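Local coordinates for protection of telomeres protein 1 (Schizosaccharomyces pombe, PDB 7CUI) that binds single-stranded telomeric DNA of consensus 5'-GGTTAC-3', protects the 3' overhang of the chromosome end and regulates telomerase and telomere length, at residues P62-V70 with L117-K128. Sequence-based numbering, arbitrary orientation.
Sequences PKSLTQFAV and LADHPQMTLQLK
L117 fits against the turn formed by L65 to A69 and makes the apolar centre of this contact. Its CD2 methyl lies 3.8 Å from A69 CB and 4.1 Å from F68 CB, over the backbone where the short 3-10 segment 65-66 gives way to the strand. The L65 carbonyl near this methyl is already engaged within the turn, accepting the backbone N-H of F68. From the same segment, ten residues on in the helix, L127 places CD1 4.0 Å from F68 CD2, oblique to the ring; the same methyl also reaches L65 CB, which T124 CG2 approaches to 4.3 Å. The two methyls of L65 go different ways. With CG anti to its carbonyl carbon (chi1 -65°), its side chain extends toward the helix, where CD1 meets K128 CG, the two side chains crossing at about a right angle, while CD2 lies over one face of the F68 ring, offset toward the rim. F68 is further fixed by stacking with F82 and by L131 and W135 of helix 121-135.

At the edge, T66 CG2 lies 4.1 Å from A118 CB.

No direct hydrogen bond joins the segments; a water takes that role. It lies 2.7 Å from T66 O and 2.8 Å from A69 O, and accepts a hydrogen bond from L117 N at 3.0 Å, linking three backbone groups beside the leucine.

On the helix side, H120 is the N-cap, its carbonyl accepting T124 N. The arrangement thus packs the first turns of helix 121-135 and the turn leading into it against the loop that interrupts strand 49-73. The strand order is consistent with an OB fold in this C-terminal domain of Pot1, the helix belonging to the insertion between strands 93-99 and 163-171 and resting on the broken first barrel strand.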
loop_
_atom_site.group_PDB
_atom_site.type_symbol
_atom_site.label_atom_id
_atom_site.label_comp_id
_atom_site.label_asym_id
_atom_site.label_seq_id
_atom_site.Cartn_x
_atom_site.Cartn_y
_atom_site.Cartn_z
ATOM N N PRO A 62 -7.428 2.812 -4.934
ATOM C CA PRO A 62 -8.150 3.036 -6.188
ATOM C C PRO A 62 -7.443 4.004 -7.136
ATOM O O PRO A 62 -6.424 4.600 -6.788
ATOM C CB PRO A 62 -9.510 3.589 -5.722
ATOM C CG PRO A 62 -9.246 4.231 -4.373
ATOM C CD PRO A 62 -8.010 3.564 -3.809
ATOM N N LYS A 63 -7.993 4.156 -8.344
ATOM C CA LYS A 63 -7.324 4.914 -9.387
ATOM C C LYS A 63 -7.416 6.417 -9.136
ATOM O O LYS A 63 -6.506 7.144 -9.525
ATOM C CB LYS A 63 -7.857 4.523 -10.765
ATOM C CG LYS A 63 -7.642 3.065 -11.138
ATOM C CD LYS A 63 -6.187 2.640 -11.107
ATOM C CE LYS A 63 -6.011 1.214 -11.578
ATOM N NZ LYS A 63 -5.007 0.498 -10.760
ATOM N N SER A 64 -8.508 6.878 -8.508
ATOM C CA SER A 64 -8.631 8.277 -8.120
ATOM C C SER A 64 -8.063 8.470 -6.727
ATOM O O SER A 64 -8.481 7.781 -5.799
ATOM C CB SER A 64 -10.047 8.752 -8.116
ATOM O OG SER A 64 -10.608 8.600 -9.396
ATOM N N LEU A 65 -7.166 9.451 -6.590
ATOM C CA LEU A 65 -6.666 9.862 -5.289
ATOM C C LEU A 65 -7.813 10.457 -4.479
ATOM O O LEU A 65 -7.750 10.541 -3.254
ATOM C CB LEU A 65 -5.536 10.876 -5.482
ATOM C CG LEU A 65 -4.284 10.333 -6.166
ATOM C CD1 LEU A 65 -3.080 11.196 -5.831
ATOM C CD2 LEU A 65 -4.015 8.898 -5.742
ATOM N N THR A 66 -8.873 10.836 -5.193
ATOM C CA THR A 66 -10.089 11.377 -4.612
ATOM C C THR A 66 -10.766 10.329 -3.731
ATOM O O THR A 66 -11.578 10.669 -2.870
ATOM C CB THR A 66 -10.934 11.962 -5.744
ATOM O OG1 THR A 66 -10.645 13.356 -5.665
ATOM C CG2 THR A 66 -12.413 11.695 -5.615
ATOM N N GLN A 67 -10.399 9.058 -3.933
ATOM C CA GLN A 67 -11.046 7.957 -3.241
ATOM C C GLN A 67 -10.063 7.292 -2.279
ATOM O O GLN A 67 -10.303 6.178 -1.821
ATOM C CB GLN A 67 -11.636 6.967 -4.250
ATOM C CG GLN A 67 -12.693 7.579 -5.159
ATOM C CD GLN A 67 -13.370 6.584 -6.072
ATOM O OE1 GLN A 67 -13.508 6.813 -7.271
ATOM N NE2 GLN A 67 -13.819 5.472 -5.511
ATOM N N PHE A 68 -8.968 7.993 -1.955
ATOM C CA PHE A 68 -7.930 7.433 -1.101
ATOM C C PHE A 68 -8.336 7.435 0.374
ATOM O O PHE A 68 -7.675 6.801 1.188
ATOM C CB PHE A 68 -6.592 8.136 -1.335
ATOM C CG PHE A 68 -5.640 7.393 -2.237
ATOM C CD1 PHE A 68 -6.092 6.754 -3.388
ATOM C CD2 PHE A 68 -4.282 7.346 -1.943
ATOM C CE1 PHE A 68 -5.207 6.075 -4.215
ATOM C CE2 PHE A 68 -3.399 6.668 -2.772
ATOM C CZ PHE A 68 -3.862 6.036 -3.906
ATOM N N ALA A 69 -9.403 8.160 0.727
ATOM C CA ALA A 69 -9.986 8.046 2.056
ATOM C C ALA A 69 -11.443 7.623 1.916
ATOM O O ALA A 69 -12.154 8.136 1.053
ATOM C CB ALA A 69 -9.863 9.346 2.818
ATOM N N VAL A 70 -11.874 6.690 2.773
ATOM C CA VAL A 70 -13.233 6.173 2.712
ATOM C C VAL A 70 -13.967 6.509 4.006
ATOM O O VAL A 70 -13.346 6.741 5.039
ATOM C CB VAL A 70 -13.260 4.657 2.424
ATOM C CG1 VAL A 70 -12.695 4.329 1.047
ATOM C CG2 VAL A 70 -12.557 3.853 3.508
ATOM N N LEU A 117 -12.194 13.631 -0.020
ATOM C CA LEU A 117 -11.111 14.250 -0.767
ATOM C C LEU A 117 -11.668 15.064 -1.943
ATOM O O LEU A 117 -11.073 16.065 -2.357
ATOM C CB LEU A 117 -10.149 13.148 -1.225
ATOM C CG LEU A 117 -8.851 12.918 -0.437
ATOM C CD1 LEU A 117 -8.723 13.764 0.819
ATOM C CD2 LEU A 117 -8.636 11.444 -0.124
ATOM N N ALA A 118 -12.824 14.645 -2.477
ATOM C CA ALA A 118 -13.474 15.385 -3.549
ATOM C C ALA A 118 -13.787 16.812 -3.102
ATOM O O ALA A 118 -13.668 17.739 -3.901
ATOM C CB ALA A 118 -14.721 14.666 -4.000
ATOM N N ASP A 119 -14.165 16.981 -1.826
ATOM C CA ASP A 119 -14.447 18.294 -1.256
ATOM C C ASP A 119 -13.169 19.035 -0.843
ATOM O O ASP A 119 -13.258 20.166 -0.365
ATOM C CB ASP A 119 -15.361 18.205 -0.029
ATOM C CG ASP A 119 -16.718 17.562 -0.278
ATOM O OD1 ASP A 119 -17.219 17.639 -1.431
ATOM O OD2 ASP A 119 -17.265 16.983 0.689
ATOM N N HIS A 120 -12.000 18.392 -0.992
ATOM C CA HIS A 120 -10.735 19.004 -0.610
ATOM C C HIS A 120 -9.738 18.962 -1.767
ATOM O O HIS A 120 -8.770 18.203 -1.739
ATOM C CB HIS A 120 -10.168 18.339 0.653
ATOM C CG HIS A 120 -11.008 18.546 1.865
ATOM N ND1 HIS A 120 -12.116 17.766 2.129
ATOM C CD2 HIS A 120 -10.913 19.430 2.881
ATOM C CE1 HIS A 120 -12.669 18.157 3.260
ATOM N NE2 HIS A 120 -11.955 19.185 3.736
ATOM N N PRO A 121 -9.933 19.780 -2.825
ATOM C CA PRO A 121 -9.009 19.778 -3.960
ATOM C C PRO A 121 -7.556 20.089 -3.588
ATOM O O PRO A 121 -6.651 19.421 -4.085
ATOM C CB PRO A 121 -9.572 20.798 -4.960
ATOM C CG PRO A 121 -10.806 21.404 -4.315
ATOM C CD PRO A 121 -11.058 20.711 -2.993
ATOM N N GLN A 122 -7.343 21.092 -2.721
ATOM C CA GLN A 122 -6.002 21.522 -2.346
ATOM C C GLN A 122 -5.265 20.392 -1.634
ATOM O O GLN A 122 -4.103 20.122 -1.931
ATOM C CB GLN A 122 -6.014 22.798 -1.497
ATOM C CG GLN A 122 -6.253 24.076 -2.297
ATOM C CD GLN A 122 -5.595 24.047 -3.658
ATOM O OE1 GLN A 122 -4.371 24.003 -3.779
ATOM N NE2 GLN A 122 -6.414 24.051 -4.699
HETATM N N MSE A 123 -5.970 19.728 -0.713
HETATM C CA MSE A 123 -5.395 18.615 0.017
HETATM C C MSE A 123 -5.122 17.424 -0.899
HETATM O O MSE A 123 -4.149 16.704 -0.689
HETATM C CB MSE A 123 -6.297 18.189 1.168
HETATM C CG MSE A 123 -5.520 17.442 2.215
HETATM SE SE MSE A 123 -6.772 16.704 3.496
HETATM C CE MSE A 123 -7.142 18.133 4.796
ATOM N N THR A 124 -5.995 17.207 -1.888
ATOM C CA THR A 124 -5.773 16.169 -2.882
ATOM C C THR A 124 -4.460 16.439 -3.616
ATOM O O THR A 124 -3.660 15.522 -3.770
ATOM C CB THR A 124 -6.979 16.002 -3.821
ATOM O OG1 THR A 124 -8.137 15.642 -3.060
ATOM C CG2 THR A 124 -6.737 14.982 -4.916
ATOM N N LEU A 125 -4.237 17.698 -4.035
ATOM C CA LEU A 125 -3.004 18.107 -4.697
ATOM C C LEU A 125 -1.801 17.859 -3.785
ATOM O O LEU A 125 -0.749 17.422 -4.246
ATOM C CB LEU A 125 -3.097 19.581 -5.119
ATOM C CG LEU A 125 -3.335 19.877 -6.606
ATOM C CD1 LEU A 125 -3.928 18.686 -7.356
ATOM C CD2 LEU A 125 -4.221 21.105 -6.782
ATOM N N GLN A 126 -1.973 18.104 -2.482
ATOM C CA GLN A 126 -0.904 17.931 -1.511
ATOM C C GLN A 126 -0.566 16.450 -1.349
ATOM O O GLN A 126 0.600 16.100 -1.166
ATOM C CB GLN A 126 -1.290 18.557 -0.172
ATOM C CG GLN A 126 -1.114 20.067 -0.143
ATOM C CD GLN A 126 -2.017 20.735 0.866
ATOM O OE1 GLN A 126 -2.500 20.116 1.813
ATOM N NE2 GLN A 126 -2.260 22.019 0.666
ATOM N N LEU A 127 -1.597 15.598 -1.409
ATOM C CA LEU A 127 -1.454 14.153 -1.344
ATOM C C LEU A 127 -0.676 13.677 -2.571
ATOM O O LEU A 127 0.263 12.896 -2.433
ATOM C CB LEU A 127 -2.860 13.542 -1.335
ATOM C CG LEU A 127 -3.095 12.224 -0.595
ATOM C CD1 LEU A 127 -3.963 11.310 -1.435
ATOM C CD2 LEU A 127 -1.815 11.515 -0.188
ATOM N N LYS A 128 -1.081 14.149 -3.761
ATOM C CA LYS A 128 -0.410 13.825 -5.010
ATOM C C LYS A 128 1.083 14.096 -4.870
ATOM O O LYS A 128 1.899 13.242 -5.204
ATOM C CB LYS A 128 -0.954 14.669 -6.169
ATOM C CG LYS A 128 -1.596 13.900 -7.315
ATOM C CD LYS A 128 -1.500 14.632 -8.644
ATOM C CE LYS A 128 -2.718 15.463 -8.995
ATOM N NZ LYS A 128 -3.925 14.627 -9.205
HETATM O O HOH W 1 -12.121 10.683 -0.183
#